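PDB 4J35: phosphotriesterase, putative from Deinococcus radiodurans, which is an engineered form of a probable lactonase that binds two divalent metal ions, made to hydrolyse organophosphates. Local coordinates for residues R258-L270 with W287-L300. The protein carries 7 engineered substitutions. Numbering follows the deposited sequence.
With CO (cobalt (II) ion), chain C.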
ATOM      1  N   ARG A 258       7.810 -12.491  -7.538  1.00 33.12           N
ATOM      2  CA  ARG A 258       7.050 -12.272  -6.309  1.00 32.80           C
ATOM      3  C   ARG A 258       7.479 -11.054  -5.477  1.00 33.27           C
ATOM      4  O   ARG A 258       7.035 -10.903  -4.340  1.00 33.36           O
ATOM      5  CB  ARG A 258       7.135 -13.508  -5.428  1.00 37.00           C
ATOM      6  CG  ARG A 258       6.712 -14.776  -6.179  1.00 38.65           C
ATOM      7  CD  ARG A 258       5.210 -14.831  -6.366  1.00 44.14           C
ATOM      8  NE  ARG A 258       4.821 -15.690  -7.489  1.00 54.93           N
ATOM      9  CZ  ARG A 258       4.573 -16.996  -7.402  1.00 54.77           C
ATOM     10  NH1 ARG A 258       4.653 -17.633  -6.238  1.00 38.95           N
ATOM     11  NH2 ARG A 258       4.233 -17.673  -8.491  1.00 37.84           N
ATOM     12  N   LEU A 259       8.331 -10.188  -6.056  1.00 36.14           N
ATOM     13  CA  LEU A 259       8.842  -9.020  -5.337  1.00 34.09           C
ATOM     14  C   LEU A 259       8.326  -7.733  -5.966  1.00 33.08           C
ATOM     15  O   LEU A 259       8.341  -7.598  -7.202  1.00 35.16           O
ATOM     16  CB  LEU A 259      10.377  -8.972  -5.394  1.00 38.87           C
ATOM     17  CG  LEU A 259      11.127 -10.203  -4.862  1.00 39.91           C
ATOM     18  CD1 LEU A 259      12.578 -10.132  -5.279  1.00 44.70           C
ATOM     19  CD2 LEU A 259      10.998 -10.324  -3.330  1.00 37.49           C
ATOM     20  N   LEU A 260       7.872  -6.804  -5.123  1.00 32.17           N
ATOM     21  CA  LEU A 260       7.424  -5.504  -5.604  1.00 32.57           C
ATOM     22  C   LEU A 260       8.091  -4.381  -4.821  1.00 36.89           C
ATOM     23  O   LEU A 260       8.640  -4.598  -3.754  1.00 31.93           O
ATOM     24  CB  LEU A 260       5.902  -5.388  -5.519  1.00 34.42           C
ATOM     25  CG  LEU A 260       5.184  -6.293  -6.519  1.00 37.76           C
ATOM     26  CD1 LEU A 260       4.801  -7.647  -5.859  1.00 31.97           C
ATOM     27  CD2 LEU A 260       3.969  -5.589  -7.081  1.00 33.36           C
ATOM     28  N   LEU A 261       8.025  -3.175  -5.375  1.00 31.95           N
ATOM     29  CA  LEU A 261       8.832  -2.039  -4.880  1.00 33.76           C
ATOM     30  C   LEU A 261       7.990  -0.768  -4.769  1.00 31.72           C
ATOM     31  O   LEU A 261       7.288  -0.419  -5.697  1.00 34.75           O
ATOM     32  CB  LEU A 261       9.987  -1.754  -5.841  1.00 34.42           C
ATOM     33  CG  LEU A 261      10.939  -2.900  -6.192  1.00 32.77           C
ATOM     34  CD1 LEU A 261      11.885  -2.435  -7.331  1.00 41.05           C
ATOM     35  CD2 LEU A 261      11.749  -3.363  -4.999  1.00 35.13           C
ATOM     36  N   SER A 262       8.038  -0.097  -3.619  1.00 34.08           N
ATOM     37  CA  SER A 262       7.324   1.185  -3.463  1.00 31.38           C
ATOM     38  C   SER A 262       7.934   2.017  -2.355  1.00 31.32           C
ATOM     39  O   SER A 262       8.917   1.591  -1.748  1.00 32.61           O
ATOM     40  CB  SER A 262       5.853   0.975  -3.199  1.00 35.82           C
ATOM     41  OG  SER A 262       5.101   1.733  -4.105  1.00 31.14           O
ATOM     42  N   HIS A 263       7.368   3.215  -2.134  1.00 33.05           N
ATOM     43  CA  HIS A 263       7.887   4.131  -1.130  1.00 31.15           C
ATOM     44  C   HIS A 263       7.045   4.328   0.133  1.00 31.08           C
ATOM     45  O   HIS A 263       7.578   4.812   1.153  1.00 32.47           O
ATOM     46  CB  HIS A 263       8.092   5.545  -1.742  1.00 31.21           C
ATOM     47  CG  HIS A 263       8.737   5.537  -3.087  1.00 31.45           C
ATOM     48  ND1 HIS A 263       8.026   5.396  -4.259  1.00 32.00           N
ATOM     49  CD2 HIS A 263      10.030   5.710  -3.447  1.00 35.50           C
ATOM     50  CE1 HIS A 263       8.858   5.498  -5.287  1.00 35.20           C
ATOM     51  NE2 HIS A 263      10.076   5.684  -4.816  1.00 31.86           N
ATOM     52  N   ASP A 264       5.736   4.081   0.055  1.00 30.74           N
ATOM     53  CA  ASP A 264       4.829   4.418   1.154  1.00 30.53           C
ATOM     54  C   ASP A 264       4.905   5.932   1.443  1.00 31.47           C
ATOM     55  O   ASP A 264       4.767   6.378   2.576  1.00 32.04           O
ATOM     56  CB  ASP A 264       5.205   3.640   2.396  1.00 30.52           C
ATOM     57  CG  ASP A 264       4.081   3.598   3.438  1.00 30.32           C
ATOM     58  OD1 ASP A 264       2.916   3.918   3.139  1.00 31.12           O
ATOM     59  OD2 ASP A 264       4.411   3.271   4.580  1.00 31.65           O
ATOM     60  N   SER A 265       5.089   6.691   0.380  1.00 30.59           N
ATOM     61  CA  SER A 265       5.280   8.153   0.507  1.00 30.61           C
ATOM     62  C   SER A 265       3.945   8.833   0.761  1.00 33.63           C
ATOM     63  O   SER A 265       2.885   8.276   0.477  1.00 30.72           O
ATOM     64  CB  SER A 265       5.966   8.677  -0.757  1.00 30.80           C
ATOM     65  OG  SER A 265       5.119   8.658  -1.899  1.00 30.79           O
ATOM     66  N   ILE A 266       3.977  10.043   1.321  1.00 30.39           N
ATOM     67  CA  ILE A 266       2.741  10.776   1.535  1.00 30.53           C
ATOM     68  C   ILE A 266       2.899  12.063   0.719  1.00 35.94           C
ATOM     69  O   ILE A 266       3.805  12.845   0.998  1.00 30.93           O
ATOM     70  CB  ILE A 266       2.551  11.114   3.024  1.00 33.07           C
ATOM     71  CG1 ILE A 266       2.196   9.854   3.835  1.00 32.45           C
ATOM     72  CG2 ILE A 266       1.505  12.203   3.203  1.00 30.05           C
ATOM     73  CD1 ILE A 266       2.341  10.115   5.343  1.00 41.01           C
ATOM     74  N   TRP A 267       2.070  12.283  -0.290  1.00 30.32           N
ATOM     75  CA  TRP A 267       2.313  13.447  -1.155  1.00 34.92           C
ATOM     76  C   TRP A 267       1.762  14.713  -0.571  1.00 38.42           C
ATOM     77  O   TRP A 267       2.221  15.812  -0.902  1.00 35.40           O
ATOM     78  CB  TRP A 267       1.713  13.279  -2.534  1.00 35.36           C
ATOM     79  CG  TRP A 267       2.074  11.985  -3.197  1.00 38.20           C
ATOM     80  CD1 TRP A 267       2.904  10.995  -2.726  1.00 32.02           C
ATOM     81  CD2 TRP A 267       1.586  11.542  -4.454  1.00 33.82           C
ATOM     82  NE1 TRP A 267       2.952   9.947  -3.641  1.00 38.73           N
ATOM     83  CE2 TRP A 267       2.142  10.261  -4.700  1.00 30.76           C
ATOM     84  CE3 TRP A 267       0.731  12.106  -5.410  1.00 36.35           C
ATOM     85  CZ2 TRP A 267       1.871   9.545  -5.862  1.00 35.54           C
ATOM     86  CZ3 TRP A 267       0.458  11.384  -6.561  1.00 36.76           C
ATOM     87  CH2 TRP A 267       1.022  10.115  -6.773  1.00 34.27           C
ATOM     88  N   HIS A 268       0.757  14.586   0.279  1.00 32.89           N
ATOM     89  CA  HIS A 268       0.198  15.765   0.950  1.00 35.71           C
ATOM     90  C   HIS A 268      -0.347  15.356   2.294  1.00 35.21           C
ATOM     91  O   HIS A 268      -1.172  14.479   2.394  1.00 33.34           O
ATOM     92  CB  HIS A 268      -0.930  16.363   0.130  1.00 35.60           C
ATOM     93  CG  HIS A 268      -1.614  17.517   0.793  1.00 43.54           C
ATOM     94  ND1 HIS A 268      -1.178  18.812   0.650  1.00 38.76           N
ATOM     95  CD2 HIS A 268      -2.701  17.570   1.596  1.00 45.04           C
ATOM     96  CE1 HIS A 268      -1.974  19.621   1.331  1.00 38.79           C
ATOM     97  NE2 HIS A 268      -2.909  18.892   1.910  1.00 46.02           N
ATOM     98  N   TRP A 269       0.130  15.995   3.339  1.00 32.06           N
ATOM     99  CA  TRP A 269      -0.246  15.577   4.674  1.00 38.67           C
ATOM    100  C   TRP A 269      -1.511  16.302   5.181  1.00 35.58           C
ATOM    101  O   TRP A 269      -1.673  17.516   4.988  1.00 33.50           O
ATOM    102  CB  TRP A 269       0.989  15.789   5.542  1.00 37.30           C
ATOM    103  CG  TRP A 269       0.825  15.942   6.992  1.00 36.56           C
ATOM    104  CD1 TRP A 269       0.587  17.115   7.691  1.00 49.38           C
ATOM    105  CD2 TRP A 269       0.996  14.920   7.971  1.00 52.65           C
ATOM    106  NE1 TRP A 269       0.562  16.861   9.042  1.00 46.40           N
ATOM    107  CE2 TRP A 269       0.807  15.525   9.246  1.00 49.07           C
ATOM    108  CE3 TRP A 269       1.272  13.545   7.896  1.00 53.85           C
ATOM    109  CZ2 TRP A 269       0.883  14.801  10.431  1.00 46.01           C
ATOM    110  CZ3 TRP A 269       1.340  12.824   9.072  1.00 61.17           C
ATOM    111  CH2 TRP A 269       1.145  13.457  10.331  1.00 53.99           C
ATOM    112  N   LEU A 270      -2.414  15.557   5.803  1.00 31.75           N
ATOM    113  CA  LEU A 270      -3.636  16.145   6.379  1.00 31.37           C
ATOM    114  C   LEU A 270      -3.420  16.597   7.822  1.00 34.80           C
ATOM    115  O   LEU A 270      -2.660  15.989   8.576  1.00 37.42           O
ATOM    116  CB  LEU A 270      -4.824  15.163   6.283  1.00 30.84           C
ATOM    117  CG  LEU A 270      -5.058  14.658   4.851  1.00 34.11           C
ATOM    118  CD1 LEU A 270      -6.113  13.542   4.839  1.00 38.02           C
ATOM    119  CD2 LEU A 270      -5.469  15.802   3.914  1.00 40.13           C
ATOM    120  N   TRP A 287      12.488   9.878   0.963  1.00 35.52           N
ATOM    121  CA  TRP A 287      11.173   9.301   1.152  1.00 36.78           C
ATOM    122  C   TRP A 287      10.138  10.068   0.349  1.00 34.47           C
ATOM    123  O   TRP A 287       9.352  10.853   0.915  1.00 35.58           O
ATOM    124  CB  TRP A 287      10.813   9.285   2.631  1.00 42.19           C
ATOM    125  CG  TRP A 287       9.564   8.555   2.961  1.00 31.15           C
ATOM    126  CD1 TRP A 287       9.137   7.341   2.446  1.00 37.41           C
ATOM    127  CD2 TRP A 287       8.575   8.956   3.909  1.00 36.04           C
ATOM    128  NE1 TRP A 287       7.943   6.997   3.019  1.00 35.78           N
ATOM    129  CE2 TRP A 287       7.571   7.980   3.906  1.00 37.21           C
ATOM    130  CE3 TRP A 287       8.431  10.081   4.755  1.00 44.75           C
ATOM    131  CZ2 TRP A 287       6.444   8.065   4.732  1.00 44.99           C
ATOM    132  CZ3 TRP A 287       7.298  10.171   5.560  1.00 39.61           C
ATOM    133  CH2 TRP A 287       6.331   9.159   5.550  1.00 44.88           C
ATOM    134  N   HIS A 288      10.160   9.836  -0.968  1.00 31.51           N
ATOM    135  CA  HIS A 288       9.261  10.495  -1.898  1.00 32.40           C
ATOM    136  C   HIS A 288       9.190   9.681  -3.152  1.00 31.54           C
ATOM    137  O   HIS A 288      10.059   8.862  -3.422  1.00 35.22           O
ATOM    138  CB  HIS A 288       9.813  11.919  -2.220  1.00 36.90           C
ATOM    139  CG  HIS A 288      11.128  11.890  -2.925  1.00 39.78           C
ATOM    140  ND1 HIS A 288      11.235  11.687  -4.282  1.00 36.67           N
ATOM    141  CD2 HIS A 288      12.394  11.994  -2.458  1.00 38.23           C
ATOM    142  CE1 HIS A 288      12.513  11.701  -4.625  1.00 39.25           C
ATOM    143  NE2 HIS A 288      13.235  11.874  -3.530  1.00 34.18           N
ATOM    144  N   PRO A 289       8.127   9.846  -3.932  1.00 33.12           N
ATOM    145  CA  PRO A 289       7.864   8.796  -4.936  1.00 36.56           C
ATOM    146  C   PRO A 289       8.723   8.761  -6.204  1.00 34.91           C
ATOM    147  O   PRO A 289       8.465   7.957  -7.091  1.00 33.72           O
ATOM    148  CB  PRO A 289       6.411   9.051  -5.318  1.00 35.96           C
ATOM    149  CG  PRO A 289       6.201  10.500  -5.000  1.00 32.52           C
ATOM    150  CD  PRO A 289       6.981  10.743  -3.762  1.00 35.19           C
ATOM    151  N   LEU A 290       9.730   9.622  -6.318  1.00 32.00           N
ATOM    152  CA  LEU A 290      10.616   9.582  -7.467  1.00 32.32           C
ATOM    153  C   LEU A 290      11.915   8.824  -7.186  1.00 32.50           C
ATOM    154  O   LEU A 290      12.765   8.660  -8.075  1.00 36.19           O
ATOM    155  CB  LEU A 290      10.988  11.064  -7.856  1.00 32.46           C
ATOM    156  CG  LEU A 290       9.783  11.996  -7.874  1.00 32.28           C
ATOM    157  CD1 LEU A 290      10.235  13.463  -8.197  1.00 35.15           C
ATOM    158  CD2 LEU A 290       8.783  11.577  -8.900  1.00 35.07           C
ATOM    159  N   HIS A 291      12.118   8.462  -5.928  1.00 32.55           N
ATOM    160  CA  HIS A 291      13.344   7.834  -5.456  1.00 32.53           C
ATOM    161  C   HIS A 291      13.603   6.472  -6.122  1.00 35.40           C
ATOM    162  O   HIS A 291      14.735   6.158  -6.491  1.00 32.94           O
ATOM    163  CB  HIS A 291      13.256   7.724  -3.938  1.00 34.68           C
ATOM    164  CG  HIS A 291      14.352   6.936  -3.291  1.00 39.86           C
ATOM    165  ND1 HIS A 291      15.684   7.122  -3.577  1.00 41.20           N
ATOM    166  CD2 HIS A 291      14.306   5.986  -2.333  1.00 40.37           C
ATOM    167  CE1 HIS A 291      16.414   6.318  -2.829  1.00 38.52           C
ATOM    168  NE2 HIS A 291      15.599   5.607  -2.070  1.00 39.78           N
ATOM    169  N   ILE A 292      12.557   5.708  -6.411  1.00 42.48           N
ATOM    170  CA  ILE A 292      12.800   4.354  -6.888  1.00 32.63           C
ATOM    171  C   ILE A 292      13.289   4.477  -8.336  1.00 35.86           C
ATOM    172  O   ILE A 292      14.333   3.950  -8.705  1.00 35.42           O
ATOM    173  CB  ILE A 292      11.577   3.448  -6.785  1.00 32.41           C
ATOM    174  CG1 ILE A 292      11.533   2.900  -5.369  1.00 32.38           C
ATOM    175  CG2 ILE A 292      11.679   2.342  -7.820  1.00 41.77           C
ATOM    176  CD1 ILE A 292      10.200   2.202  -5.007  1.00 31.97           C
ATOM    177  N   SER A 293      12.562   5.269  -9.120  1.00 41.57           N
ATOM    178  CA  SER A 293      12.974   5.582 -10.479  1.00 42.30           C
ATOM    179  C   SER A 293      14.382   6.187 -10.586  1.00 37.15           C
ATOM    180  O   SER A 293      15.182   5.734 -11.415  1.00 39.16           O
ATOM    181  CB  SER A 293      11.961   6.497 -11.144  1.00 40.66           C
ATOM    182  OG  SER A 293      10.669   5.924 -11.140  1.00 42.92           O
ATOM    183  N   ASP A 294      14.697   7.216  -9.787  1.00 40.49           N
ATOM    184  CA  ASP A 294      15.956   7.947  -9.976  1.00 42.84           C
ATOM    185  C   ASP A 294      17.177   7.278  -9.346  1.00 48.80           C
ATOM    186  O   ASP A 294      18.296   7.454  -9.848  1.00 41.61           O
ATOM    187  CB  ASP A 294      15.878   9.396  -9.404  1.00 33.62           C
ATOM    188  CG  ASP A 294      14.842  10.240 -10.080  1.00 46.08           C
ATOM    189  OD1 ASP A 294      14.264   9.786 -11.083  1.00 38.00           O
ATOM    190  OD2 ASP A 294      14.631  11.397  -9.630  1.00 41.94           O
ATOM    191  N   ASP A 295      16.982   6.574  -8.229  1.00 34.13           N
ATOM    192  CA  ASP A 295      18.111   6.103  -7.422  1.00 33.80           C
ATOM    193  C   ASP A 295      18.161   4.561  -7.366  1.00 43.65           C
ATOM    194  O   ASP A 295      19.224   3.950  -7.466  1.00 43.66           O
ATOM    195  CB  ASP A 295      18.010   6.583  -5.996  1.00 33.59           C
ATOM    196  CG  ASP A 295      18.011   8.102  -5.889  1.00 34.72           C
ATOM    197  OD1 ASP A 295      18.873   8.704  -6.561  1.00 41.62           O
ATOM    198  OD2 ASP A 295      17.140   8.614  -5.161  1.00 34.96           O
ATOM    199  N   ILE A 296      17.002   3.951  -7.198  1.00 37.08           N
ATOM    200  CA  ILE A 296      16.976   2.508  -6.894  1.00 36.76           C
ATOM    201  C   ILE A 296      17.161   1.646  -8.118  1.00 33.75           C
ATOM    202  O   ILE A 296      18.060   0.806  -8.153  1.00 39.17           O
ATOM    203  CB  ILE A 296      15.664   2.118  -6.188  1.00 39.68           C
ATOM    204  CG1 ILE A 296      15.505   2.915  -4.889  1.00 37.68           C
ATOM    205  CG2 ILE A 296      15.614   0.598  -5.957  1.00 38.90           C
ATOM    206  CD1 ILE A 296      16.626   2.705  -3.886  1.00 36.36           C
ATOM    207  N   LEU A 297      16.295   1.784  -9.108  1.00 33.71           N
ATOM    208  CA  LEU A 297      16.392   0.912 -10.269  1.00 33.95           C
ATOM    209  C   LEU A 297      17.775   0.938 -10.943  1.00 37.31           C
ATOM    210  O   LEU A 297      18.309  -0.083 -11.360  1.00 35.47           O
ATOM    211  CB  LEU A 297      15.269   1.219 -11.275  1.00 43.86           C
ATOM    212  CG  LEU A 297      13.839   1.129 -10.732  1.00 40.91           C
ATOM    213  CD1 LEU A 297      12.820   1.296 -11.857  1.00 39.75           C
ATOM    214  CD2 LEU A 297      13.571  -0.189  -9.946  1.00 38.44           C
ATOM    215  N   PRO A 298      18.380   2.130 -11.066  1.00 34.49           N
ATOM    216  CA  PRO A 298      19.680   2.175 -11.727  1.00 40.15           C
ATOM    217  C   PRO A 298      20.696   1.505 -10.839  1.00 35.00           C
ATOM    218  O   PRO A 298      21.686   0.941 -11.295  1.00 35.34           O
ATOM    219  CB  PRO A 298      19.985   3.708 -11.821  1.00 35.28           C
ATOM    220  CG  PRO A 298      18.662   4.355 -11.792  1.00 34.96           C
ATOM    221  CD  PRO A 298      17.788   3.464 -10.864  1.00 35.16           C
ATOM    222  N   ASP A 299      20.465   1.578  -9.537  1.00 35.42           N
ATOM    223  CA  ASP A 299      21.429   0.976  -8.642  1.00 37.97           C
ATOM    224  C   ASP A 299      21.301  -0.584  -8.749  1.00 36.49           C
ATOM    225  O   ASP A 299      22.294  -1.274  -8.728  1.00 39.71           O
ATOM    226  CB  ASP A 299      21.228   1.443  -7.217  1.00 47.67           C
ATOM    227  CG  ASP A 299      22.324   0.968  -6.311  1.00 53.64           C
ATOM    228  OD1 ASP A 299      23.472   1.402  -6.507  1.00 58.79           O
ATOM    229  OD2 ASP A 299      22.049   0.147  -5.419  1.00 58.64           O
ATOM    230  N   LEU A 300      20.095  -1.095  -8.926  1.00 38.52           N
ATOM    231  CA  LEU A 300      19.937  -2.558  -9.101  1.00 39.71           C
ATOM    232  C   LEU A 300      20.607  -3.016 -10.411  1.00 46.42           C
ATOM    233  O   LEU A 300      21.324  -4.011 -10.428  1.00 43.50           O
ATOM    234  CB  LEU A 300      18.466  -2.945  -9.096  1.00 40.14           C
ATOM    235  CG  LEU A 300      17.753  -2.755  -7.758  1.00 42.17           C
ATOM    236  CD1 LEU A 300      16.267  -2.993  -7.934  1.00 41.20           C
ATOM    237  CD2 LEU A 300      18.338  -3.698  -6.700  1.00 45.33           C
TER
HETATM  238 CO    CO C 402       1.012   2.981   3.758  1.00 27.94          CO
HETATM  239  O   HOH W   1       6.589  10.940   2.273  1.00 33.68           O
HETATM  240  O   HOH W   2       6.562  12.380  -0.464  1.00 37.83           O
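The His-263 imidazole is sandwiched between Pro-289 and Ile-292. Pro-289 CA sits over one face, 3.6 Å from the ring centroid, and His-288 O lies on the same side. Ile-292 CD1 covers the opposite face, giving a second CH-pi contact. At the edge, Ile-292 N donates to His-263 NE2 (2.9 Å), only 6° out of the ring plane. CG stands anti to the carbonyl carbon of His-263 (chi1 -44°), which brings NE2 to Ile-292 N. Replacing His-263 by alanine would probably leave Ile-292 N without this acceptor and open a gap between Pro-289 and Ile-292. Trp-287 meets the loop at its indole edge, where NE1 makes a weak bond to His-263 O (2.9 Å). Ser-265 CA lies over one face of that indole. Trp-267 gives a weak NE1 bond to Ser-265 OG, which also binds Glu-22. Trp-267 NE1 also lies 3.6 Å from Pro-289 CG, in an oblique approach. Next to His-263, Asp-264 OD1 binds cobalt (2.2 Å) with His-21, His-23 and Lys-143, while OD2 pairs with Arg-228. Leu-261 CD1 meets Leu-297 CD2 at 3.8 Å. The contact thus packs helix 291-303 against strand 259-261 of the TIM barrel and its metal-binding loop, between helices 240-251 and 42-58.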